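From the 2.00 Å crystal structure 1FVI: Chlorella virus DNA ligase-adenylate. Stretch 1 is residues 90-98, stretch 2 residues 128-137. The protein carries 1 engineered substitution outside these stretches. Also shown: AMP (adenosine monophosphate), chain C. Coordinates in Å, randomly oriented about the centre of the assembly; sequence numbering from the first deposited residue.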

# COMPACT_ATOMS: atom_id res chain seq x y z
N ALA A 90 -21.14 -3.59 -2.68
CA ALA A 90 -20.20 -2.75 -1.94
C ALA A 90 -19.08 -2.30 -2.83
O ALA A 90 -18.66 -3.02 -3.75
N LYS A 91 -18.58 -1.10 -2.55
CA LYS A 91 -17.49 -0.52 -3.30
C LYS A 91 -16.18 -1.21 -2.89
O LYS A 91 -16.04 -1.69 -1.76
N PHE A 92 -15.25 -1.30 -3.83
CA PHE A 92 -13.94 -1.90 -3.59
C PHE A 92 -12.94 -1.29 -4.56
O PHE A 92 -13.30 -0.59 -5.51
N SER A 93 -11.67 -1.56 -4.32
CA SER A 93 -10.64 -1.02 -5.18
C SER A 93 -9.75 -2.11 -5.75
O SER A 93 -9.81 -3.26 -5.33
N TYR A 94 -8.98 -1.75 -6.77
CA TYR A 94 -8.06 -2.68 -7.39
C TYR A 94 -6.81 -1.89 -7.73
O TYR A 94 -6.84 -0.98 -8.57
N TYR A 95 -5.73 -2.17 -6.99
CA TYR A 95 -4.46 -1.51 -7.22
C TYR A 95 -3.78 -2.31 -8.33
O TYR A 95 -3.37 -3.46 -8.12
N TRP A 96 -3.72 -1.71 -9.51
CA TRP A 96 -3.16 -2.34 -10.71
C TRP A 96 -1.69 -2.00 -10.80
O TRP A 96 -1.34 -0.88 -11.16
N PHE A 97 -0.83 -2.96 -10.47
CA PHE A 97 0.60 -2.70 -10.50
C PHE A 97 1.44 -3.29 -11.63
O PHE A 97 2.62 -2.94 -11.77
N ASP A 98 0.86 -4.19 -12.43
CA ASP A 98 1.58 -4.78 -13.55
C ASP A 98 0.65 -5.13 -14.71
O ASP A 98 -0.55 -5.27 -14.53
N HIS A 128 -15.12 4.24 -12.76
CA HIS A 128 -16.19 3.33 -12.39
C HIS A 128 -16.84 3.69 -11.05
O HIS A 128 -16.20 4.24 -10.15
N ALA A 129 -18.13 3.40 -10.94
CA ALA A 129 -18.88 3.72 -9.74
C ALA A 129 -18.50 2.87 -8.52
O ALA A 129 -18.03 3.39 -7.50
N GLN A 130 -18.70 1.56 -8.64
CA GLN A 130 -18.41 0.63 -7.56
C GLN A 130 -16.93 0.23 -7.42
O GLN A 130 -16.44 0.08 -6.30
N VAL A 131 -16.25 0.02 -8.55
CA VAL A 131 -14.85 -0.39 -8.60
C VAL A 131 -13.86 0.76 -8.82
O VAL A 131 -13.90 1.44 -9.85
N LYS A 132 -12.93 0.93 -7.89
CA LYS A 132 -11.94 1.99 -8.02
C LYS A 132 -10.63 1.40 -8.56
O LYS A 132 -9.96 0.63 -7.88
N ILE A 133 -10.33 1.70 -9.82
CA ILE A 133 -9.10 1.21 -10.44
C ILE A 133 -7.99 2.19 -10.10
O ILE A 133 -8.05 3.37 -10.49
N ILE A 134 -7.01 1.71 -9.36
CA ILE A 134 -5.89 2.55 -8.95
C ILE A 134 -4.57 2.11 -9.56
O ILE A 134 -4.02 1.08 -9.19
N PRO A 135 -4.07 2.87 -10.55
CA PRO A 135 -2.81 2.54 -11.21
C PRO A 135 -1.64 2.75 -10.24
O PRO A 135 -1.47 3.85 -9.69
N LEU A 136 -0.89 1.70 -9.97
CA LEU A 136 0.25 1.79 -9.09
C LEU A 136 1.49 2.06 -9.92
O LEU A 136 2.18 1.13 -10.34
N ILE A 137 1.72 3.33 -10.24
CA ILE A 137 2.89 3.74 -11.01
C ILE A 137 4.04 3.88 -9.99
O ILE A 137 3.89 4.55 -8.96

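Strand 92-98 and strand 131-135 run parallel, their axes 19° apart and 4.6 Å at closest approach, and the side chains sort by the register of that ladder. Paired residues share a face: Phe-92 with Val-131, Tyr-94 with Ile-133 and Trp-96 with Pro-135 lie on one, Ser-93 with Lys-132 and Tyr-95 with Ile-134 on the other. Main-chain hydrogen bonds fix this register, from Phe-92 N to Gln-130 O (3.1 Å) through to Leu-136 N to Trp-96 O (2.9 Å, 174° at the hydrogen). Several side-chain contacts pair residues in register; others, such as Trp-96 with Ile-133, are diagonal.

The closest apolar side-chain pair is Phe-92 with Val-131. With chi1 p (59°), the end of the Phe-92 side chain comes nearer the second stretch, and its CZ comes within 3.3 Å of Val-131 CG2; Val-131 is t. Ile-133, m at both chi angles, places CD1 4.1 Å from Tyr-94 CB, while its CG2 lies 4.3 Å from Trp-96 CE3. Tyr-94 and Trp-96 are both t, but the end of Tyr-94 leads away, so that, among its side-chain atoms, CB is the one nearest the Ile-133 side chain.

On the opposite face, Ile-134 (m, t) extends CD1 over the Tyr-95 ring. The methyl sits 4.1 Å from the centroid and 29° off the normal, a CH-pi geometry, with CD1 3.7 Å from Tyr-95 CE2. Tyr-95 is m, and its CD2 also meets Leu-136 CD2 at 4.1 Å. Ser-93, m, rests OG 3.3 Å from Lys-132 CB; the fully extended Lys-132 carries its amine away to a partner elsewhere in the structure.

Polar side-chain bonds across the stretches cluster at the N-terminal end. Gln-130, t at chi1 and chi2, reaches back so that NE2 donates to Ala-90 O at 2.7 Å and 157°. The same NE2 lies at the edge of the Phe-92 ring, 3.6 Å from CE2. Lys-91 (m, t, t, m) extends and brings its NZ to Ala-129 O at 3.2 Å, a weak bond to a poorly ordered residue.

At the other end, Leu-136 points toward the first stretch, its chi1 of -96° lying between wells; its CB is 3.7 Å from Phe-97 CB, and its CD1 lies at the edge of the Phe-97 ring. Here AMP joins the packing: C6 lies over a face of the Phe-97 ring, 3.6 Å from CD2, and N6 approaches Leu-136 CD1 at 3.4 Å. One water bridges the two segments, donating a hydrogen bond to each carbonyl, with its O 2.6 Å from Phe-97 O and 2.8 Å from Leu-136 O.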

# COMPACT_ATOMS: atom_id res chain seq x y z
CB ALA A 90 -19.63 -3.50 -0.73
CB LYS A 91 -17.42 0.97 -3.01
CG LYS A 91 -18.68 1.74 -3.40
CD LYS A 91 -18.61 3.16 -2.87
CE LYS A 91 -19.72 4.04 -3.42
NZ LYS A 91 -19.42 4.51 -4.81
CB PHE A 92 -13.99 -3.44 -3.69
CG PHE A 92 -14.45 -3.95 -5.04
CD1 PHE A 92 -13.53 -4.21 -6.06
CD2 PHE A 92 -15.81 -4.13 -5.30
CE1 PHE A 92 -13.96 -4.64 -7.32
CE2 PHE A 92 -16.24 -4.56 -6.55
CZ PHE A 92 -15.31 -4.81 -7.57
CB SER A 93 -9.79 -0.03 -4.39
OG SER A 93 -10.58 1.06 -3.94
CB TYR A 94 -8.64 -3.33 -8.64
CG TYR A 94 -7.67 -4.28 -9.30
CD1 TYR A 94 -7.52 -5.59 -8.84
CD2 TYR A 94 -6.91 -3.87 -10.40
CE1 TYR A 94 -6.64 -6.48 -9.47
CE2 TYR A 94 -6.03 -4.76 -11.04
CZ TYR A 94 -5.90 -6.05 -10.57
OH TYR A 94 -5.08 -6.92 -11.22
CB TYR A 95 -3.61 -1.55 -5.94
CG TYR A 95 -4.14 -0.71 -4.79
CD1 TYR A 95 -4.99 -1.27 -3.84
CD2 TYR A 95 -3.76 0.63 -4.64
CE1 TYR A 95 -5.45 -0.51 -2.75
CE2 TYR A 95 -4.21 1.39 -3.55
CZ TYR A 95 -5.06 0.81 -2.61
OH TYR A 95 -5.49 1.53 -1.53
CB TRP A 96 -3.91 -1.81 -11.92
CG TRP A 96 -3.60 -2.44 -13.27
CD1 TRP A 96 -2.91 -3.59 -13.50
CD2 TRP A 96 -3.94 -1.90 -14.56
NE1 TRP A 96 -2.78 -3.79 -14.86
CE2 TRP A 96 -3.40 -2.77 -15.53
CE3 TRP A 96 -4.64 -0.75 -14.98
CZ2 TRP A 96 -3.54 -2.53 -16.91
CZ3 TRP A 96 -4.77 -0.52 -16.35
CH2 TRP A 96 -4.22 -1.41 -17.30
CB PHE A 97 1.23 -3.00 -9.13
CG PHE A 97 0.98 -4.39 -8.61
CD1 PHE A 97 1.47 -5.52 -9.29
CD2 PHE A 97 0.35 -4.57 -7.38
CE1 PHE A 97 1.35 -6.80 -8.75
CE2 PHE A 97 0.22 -5.85 -6.82
CZ PHE A 97 0.73 -6.97 -7.50
CB ASP A 98 2.41 -5.99 -13.12
CG ASP A 98 3.72 -6.11 -13.89
OD1 ASP A 98 3.91 -5.40 -14.90
OD2 ASP A 98 4.57 -6.93 -13.49
CB HIS A 128 -15.73 1.88 -12.40
CG HIS A 128 -16.85 0.90 -12.29
ND1 HIS A 128 -17.35 0.21 -13.38
CD2 HIS A 128 -17.57 0.48 -11.22
CE1 HIS A 128 -18.32 -0.59 -12.98
NE2 HIS A 128 -18.47 -0.45 -11.68
CB ALA A 129 -20.38 3.61 -10.02
CB GLN A 130 -19.26 -0.63 -7.74
CG GLN A 130 -19.09 -1.65 -6.65
CD GLN A 130 -19.87 -2.91 -6.92
OE1 GLN A 130 -20.55 -3.02 -7.94
NE2 GLN A 130 -19.75 -3.88 -6.03
CB VAL A 131 -14.60 -1.42 -9.73
CG1 VAL A 131 -13.26 -2.10 -9.53
CG2 VAL A 131 -15.71 -2.43 -9.80
CB LYS A 132 -11.72 2.64 -6.65
CG LYS A 132 -10.83 3.87 -6.66
CD LYS A 132 -10.49 4.25 -5.23
CE LYS A 132 -9.61 5.48 -5.16
NZ LYS A 132 -9.32 5.82 -3.74
CB ILE A 133 -9.21 1.10 -11.99
CG1 ILE A 133 -10.34 0.14 -12.37
CG2 ILE A 133 -7.88 0.62 -12.59
CD1 ILE A 133 -10.16 -1.23 -11.87
CB ILE A 134 -5.74 2.57 -7.41
CG1 ILE A 134 -7.03 3.09 -6.76
CG2 ILE A 134 -4.56 3.45 -7.03
CD1 ILE A 134 -7.04 3.01 -5.26
CB PRO A 135 -2.74 3.56 -12.37
CG PRO A 135 -4.18 3.94 -12.60
CD PRO A 135 -4.72 4.02 -11.20
CB LEU A 136 0.46 0.50 -8.30
CG LEU A 136 -0.09 0.34 -6.88
CD1 LEU A 136 0.79 -0.69 -6.17
CD2 LEU A 136 -0.07 1.65 -6.10
CB ILE A 137 2.58 5.03 -11.76
CG1 ILE A 137 1.47 4.71 -12.78
CG2 ILE A 137 3.84 5.61 -12.40
CD1 ILE A 137 0.77 5.91 -13.36
P AMP C . 4.03 -9.21 2.79
O1P AMP C . 5.08 -10.08 3.31
O3P AMP C . 2.76 -9.93 3.41
O5' AMP C . 3.84 -9.46 1.31
C5' AMP C . 2.69 -8.80 0.58
C4' AMP C . 2.20 -9.62 -0.60
O4' AMP C . 1.45 -8.72 -1.42
C3' AMP C . 3.34 -10.18 -1.49
O3' AMP C . 3.09 -11.49 -1.99
C2' AMP C . 3.39 -9.26 -2.65
O2' AMP C . 3.80 -9.96 -3.82
C1' AMP C . 1.99 -8.63 -2.71
N9 AMP C . 2.07 -7.22 -3.07
C8 AMP C . 1.45 -6.21 -2.37
N7 AMP C . 1.70 -5.06 -2.92
C5 AMP C . 2.51 -5.29 -4.03
C6 AMP C . 3.09 -4.45 -4.99
N6 AMP C . 2.93 -3.10 -4.99
N1 AMP C . 3.83 -5.05 -5.94
C2 AMP C . 3.99 -6.36 -5.93
N3 AMP C . 3.50 -7.27 -5.09
C4 AMP C . 2.74 -6.69 -4.11
O HOH W 1 3.86 -1.13 -10.41